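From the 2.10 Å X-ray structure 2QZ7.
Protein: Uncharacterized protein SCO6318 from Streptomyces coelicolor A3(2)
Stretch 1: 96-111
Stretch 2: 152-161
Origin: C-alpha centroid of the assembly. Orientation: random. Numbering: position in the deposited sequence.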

# COMPACT_ATOMS: atom_id res chain seq x y z
N GLU A 96 4.23 -3.55 12.47
CA GLU A 96 4.16 -3.61 13.90
C GLU A 96 4.13 -2.15 14.27
O GLU A 96 5.14 -1.58 14.65
CB GLU A 96 5.39 -4.32 14.50
CG GLU A 96 5.60 -5.79 14.06
CD GLU A 96 4.44 -6.74 14.43
OE1 GLU A 96 3.79 -6.57 15.49
OE2 GLU A 96 4.19 -7.68 13.63
N LEU A 97 2.94 -1.56 14.13
CA LEU A 97 2.68 -0.13 14.40
C LEU A 97 3.14 0.32 15.79
O LEU A 97 3.74 1.38 15.95
CB LEU A 97 1.18 0.16 14.19
CG LEU A 97 0.67 -0.09 12.75
CD1 LEU A 97 -0.82 0.15 12.65
CD2 LEU A 97 1.36 0.77 11.75
N ASP A 98 2.90 -0.52 16.79
CA ASP A 98 3.24 -0.20 18.17
C ASP A 98 4.74 -0.05 18.40
O ASP A 98 5.15 0.52 19.38
CB ASP A 98 2.61 -1.23 19.12
CG ASP A 98 3.15 -2.66 18.92
OD1 ASP A 98 3.09 -3.42 19.91
OD2 ASP A 98 3.57 -3.06 17.79
N ARG A 99 5.54 -0.50 17.44
CA ARG A 99 7.01 -0.45 17.55
C ARG A 99 7.66 0.69 16.77
O ARG A 99 8.88 0.86 16.81
CB ARG A 99 7.59 -1.80 17.11
CG ARG A 99 7.31 -2.93 18.13
CD ARG A 99 7.83 -4.26 17.61
NE ARG A 99 9.16 -4.12 17.01
CZ ARG A 99 9.57 -4.72 15.89
NH1 ARG A 99 10.81 -4.49 15.45
NH2 ARG A 99 8.75 -5.53 15.20
N LEU A 100 6.85 1.47 16.06
CA LEU A 100 7.31 2.69 15.39
C LEU A 100 7.68 3.77 16.38
O LEU A 100 6.98 3.98 17.39
CB LEU A 100 6.22 3.24 14.47
CG LEU A 100 5.87 2.38 13.25
CD1 LEU A 100 4.58 2.86 12.56
CD2 LEU A 100 7.03 2.42 12.28
N SER A 101 8.78 4.47 16.08
CA SER A 101 9.24 5.68 16.80
C SER A 101 8.07 6.61 17.08
O SER A 101 7.21 6.76 16.22
CB SER A 101 10.24 6.43 15.92
OG SER A 101 10.49 7.75 16.41
N PRO A 102 8.03 7.26 18.27
CA PRO A 102 6.99 8.27 18.53
C PRO A 102 7.02 9.40 17.51
O PRO A 102 5.99 9.99 17.19
CB PRO A 102 7.36 8.79 19.94
CG PRO A 102 8.06 7.63 20.57
CD PRO A 102 8.91 7.09 19.44
N SER A 103 8.20 9.69 16.97
CA SER A 103 8.34 10.72 15.96
C SER A 103 7.67 10.38 14.59
O SER A 103 7.55 11.25 13.74
CB SER A 103 9.82 11.09 15.78
OG SER A 103 10.54 10.02 15.17
N ILE A 104 7.22 9.14 14.39
CA ILE A 104 6.40 8.79 13.20
C ILE A 104 4.93 8.68 13.64
O ILE A 104 4.60 7.89 14.52
CB ILE A 104 6.87 7.46 12.54
CG1 ILE A 104 8.23 7.66 11.88
CG2 ILE A 104 5.83 6.90 11.49
CD1 ILE A 104 8.88 6.41 11.54
N ALA A 105 4.05 9.46 13.02
CA ALA A 105 2.67 9.54 13.48
C ALA A 105 1.64 9.21 12.42
O ALA A 105 0.41 9.24 12.70
CB ALA A 105 2.38 10.96 14.12
N ARG A 106 2.11 8.91 11.21
CA ARG A 106 1.22 8.57 10.12
C ARG A 106 1.90 7.58 9.17
O ARG A 106 3.10 7.73 8.87
CB ARG A 106 0.80 9.85 9.37
CG ARG A 106 -0.08 9.63 8.15
CD ARG A 106 -0.68 11.04 7.73
NE ARG A 106 -1.60 10.87 6.62
CZ ARG A 106 -1.33 11.10 5.33
NH1 ARG A 106 -0.14 11.52 4.93
NH2 ARG A 106 -2.28 10.89 4.44
N VAL A 107 1.14 6.58 8.74
CA VAL A 107 1.56 5.62 7.76
C VAL A 107 0.48 5.50 6.68
O VAL A 107 -0.72 5.43 6.99
CB VAL A 107 1.83 4.20 8.40
CG1 VAL A 107 2.29 3.20 7.30
CG2 VAL A 107 2.86 4.33 9.50
N ILE A 108 0.89 5.51 5.42
CA ILE A 108 -0.06 5.21 4.38
C ILE A 108 0.39 4.09 3.50
O ILE A 108 1.56 3.99 3.15
CB ILE A 108 -0.60 6.48 3.66
CG1 ILE A 108 -1.29 6.25 2.33
CG2 ILE A 108 0.37 7.62 3.53
CD1 ILE A 108 -2.42 7.42 2.26
N VAL A 109 -0.54 3.20 3.18
CA VAL A 109 -0.17 2.03 2.35
C VAL A 109 -1.06 2.02 1.12
O VAL A 109 -2.22 2.41 1.19
CB VAL A 109 -0.23 0.71 3.18
CG1 VAL A 109 -1.60 0.46 3.67
CG2 VAL A 109 0.26 -0.50 2.34
N GLY A 110 -0.49 1.61 -0.00
CA GLY A 110 -1.19 1.56 -1.27
C GLY A 110 -0.60 0.47 -2.17
O GLY A 110 0.24 -0.35 -1.73
N VAL A 111 -1.09 0.44 -3.39
CA VAL A 111 -0.70 -0.55 -4.36
C VAL A 111 -0.41 0.19 -5.65
O VAL A 111 -1.20 1.03 -6.11
CB VAL A 111 -1.78 -1.65 -4.53
CG1 VAL A 111 -1.46 -2.60 -5.72
CG2 VAL A 111 -1.93 -2.49 -3.23
N ALA A 152 -2.09 3.51 -9.82
CA ALA A 152 -1.68 3.27 -8.46
C ALA A 152 -2.81 3.78 -7.55
O ALA A 152 -3.62 4.61 -7.99
CB ALA A 152 -0.33 3.98 -8.15
N ALA A 153 -2.86 3.28 -6.32
CA ALA A 153 -3.90 3.69 -5.35
C ALA A 153 -3.48 3.55 -3.91
O ALA A 153 -2.93 2.52 -3.51
CB ALA A 153 -5.20 2.90 -5.58
N THR A 154 -3.81 4.54 -3.08
CA THR A 154 -3.69 4.32 -1.61
C THR A 154 -4.87 3.44 -1.23
O THR A 154 -5.90 3.47 -1.94
CB THR A 154 -3.72 5.65 -0.82
OG1 THR A 154 -4.87 6.40 -1.21
CG2 THR A 154 -2.48 6.44 -1.16
N VAL A 155 -4.74 2.64 -0.16
CA VAL A 155 -5.88 1.87 0.33
C VAL A 155 -6.19 2.16 1.83
O VAL A 155 -7.36 2.07 2.23
CB VAL A 155 -5.77 0.31 0.09
CG1 VAL A 155 -5.37 -0.04 -1.40
CG2 VAL A 155 -4.83 -0.31 1.04
N ALA A 156 -5.17 2.50 2.64
CA ALA A 156 -5.38 2.61 4.10
C ALA A 156 -4.44 3.62 4.73
O ALA A 156 -3.26 3.73 4.32
CB ALA A 156 -5.19 1.21 4.78
N GLU A 157 -4.94 4.30 5.75
CA GLU A 157 -4.13 5.25 6.50
C GLU A 157 -4.11 4.83 7.98
O GLU A 157 -5.17 4.54 8.54
CB GLU A 157 -4.77 6.66 6.39
CG GLU A 157 -4.02 7.71 7.15
CD GLU A 157 -4.76 9.00 7.31
OE1 GLU A 157 -5.80 9.02 8.02
OE2 GLU A 157 -4.28 10.01 6.76
N PHE A 158 -2.93 4.79 8.59
CA PHE A 158 -2.81 4.63 10.04
C PHE A 158 -2.23 5.93 10.62
O PHE A 158 -1.26 6.49 10.08
CB PHE A 158 -1.96 3.41 10.41
CG PHE A 158 -2.31 2.16 9.63
CD1 PHE A 158 -3.39 1.37 10.00
CD2 PHE A 158 -1.59 1.82 8.50
CE1 PHE A 158 -3.76 0.24 9.25
CE2 PHE A 158 -1.89 0.66 7.75
CZ PHE A 158 -3.00 -0.11 8.12
N THR A 159 -2.88 6.44 11.67
CA THR A 159 -2.46 7.67 12.35
C THR A 159 -2.57 7.46 13.85
O THR A 159 -3.40 6.66 14.32
CB THR A 159 -3.31 8.92 11.92
OG1 THR A 159 -4.69 8.68 12.17
CG2 THR A 159 -3.14 9.24 10.45
N ARG A 160 -1.73 8.17 14.61
CA ARG A 160 -1.78 8.14 16.08
C ARG A 160 -2.82 9.09 16.70
O ARG A 160 -3.04 10.23 16.24
CB ARG A 160 -0.41 8.49 16.69
CG ARG A 160 0.75 7.53 16.39
CD ARG A 160 2.01 8.00 17.16
NE ARG A 160 3.18 7.16 16.90
CZ ARG A 160 3.48 6.07 17.62
NH1 ARG A 160 2.69 5.72 18.62
NH2 ARG A 160 4.55 5.33 17.35
N ASN A 161 -3.44 8.61 17.78
CA ASN A 161 -4.27 9.43 18.67
C ASN A 161 -3.51 10.53 19.40
O ASN A 161 -2.29 10.64 19.31
CB ASN A 161 -4.95 8.54 19.73
CG ASN A 161 -6.38 8.18 19.34
OD1 ASN A 161 -6.85 8.58 18.28
ND2 ASN A 161 -7.08 7.46 20.21

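Two antiparallel strands, 104-111 and 152-160, are joined chiefly by their backbones. Val 107 and Phe 158 exchange a reciprocal pair of hydrogen bonds, Val 107 N to Phe 158 O and Phe 158 N to Val 107 O, both 2.8 Å. Val 109 N likewise gives to Ala 156 O at 3.0 Å. Here the regular ladder is interrupted by a beta bulge: Val 109 O accepts from both Val 155 N (2.9 Å) and Ala 156 N (3.3 Å), so the extra residue leaves neither amide unpaired. Beyond it the pairing resumes, Val 111 N to Ala 153 O and Ala 153 N to Val 111 O, each 2.8 Å. Gly 110 suits the tight passage between: its CA lies 3.0 Å from Ala 153 O, and a CB would clash with that oxygen and with Thr 154 CA.

Arg 160, the residue most heavily covered by the other stretch, ties the other end to the loop before the strand. Arg 160 N gives to Ala 105 O at 3.1 Å, while Arg 160 NE reaches Ile 104 O (2.9 Å) and Arg 160 NH2 reaches Ser 101 O (3.2 Å). A guanidinium suits this place because its several N-H groups can serve more than one carbonyl at once; NH1 is satisfied elsewhere in the structure.

From Arg 106 to Val 109, and from Ala 156 to Thr 159, side chains alternate between the faces. Arg 106 and Glu 157 share one, where Glu 157 OE2 receives Arg 106 NE at 2.8 Å and Arg 106 NH2 at 3.2 Å, a salt bridge that pairs the charge of the buried arginine. On the other face, apolar side chains need no polar partners: Val 109 CG1 packs 3.8 Å from Ala 156 CB, and Leu 97 CD1 makes an off-centre CH-pi contact, 3.9 Å from Phe 158 CD1.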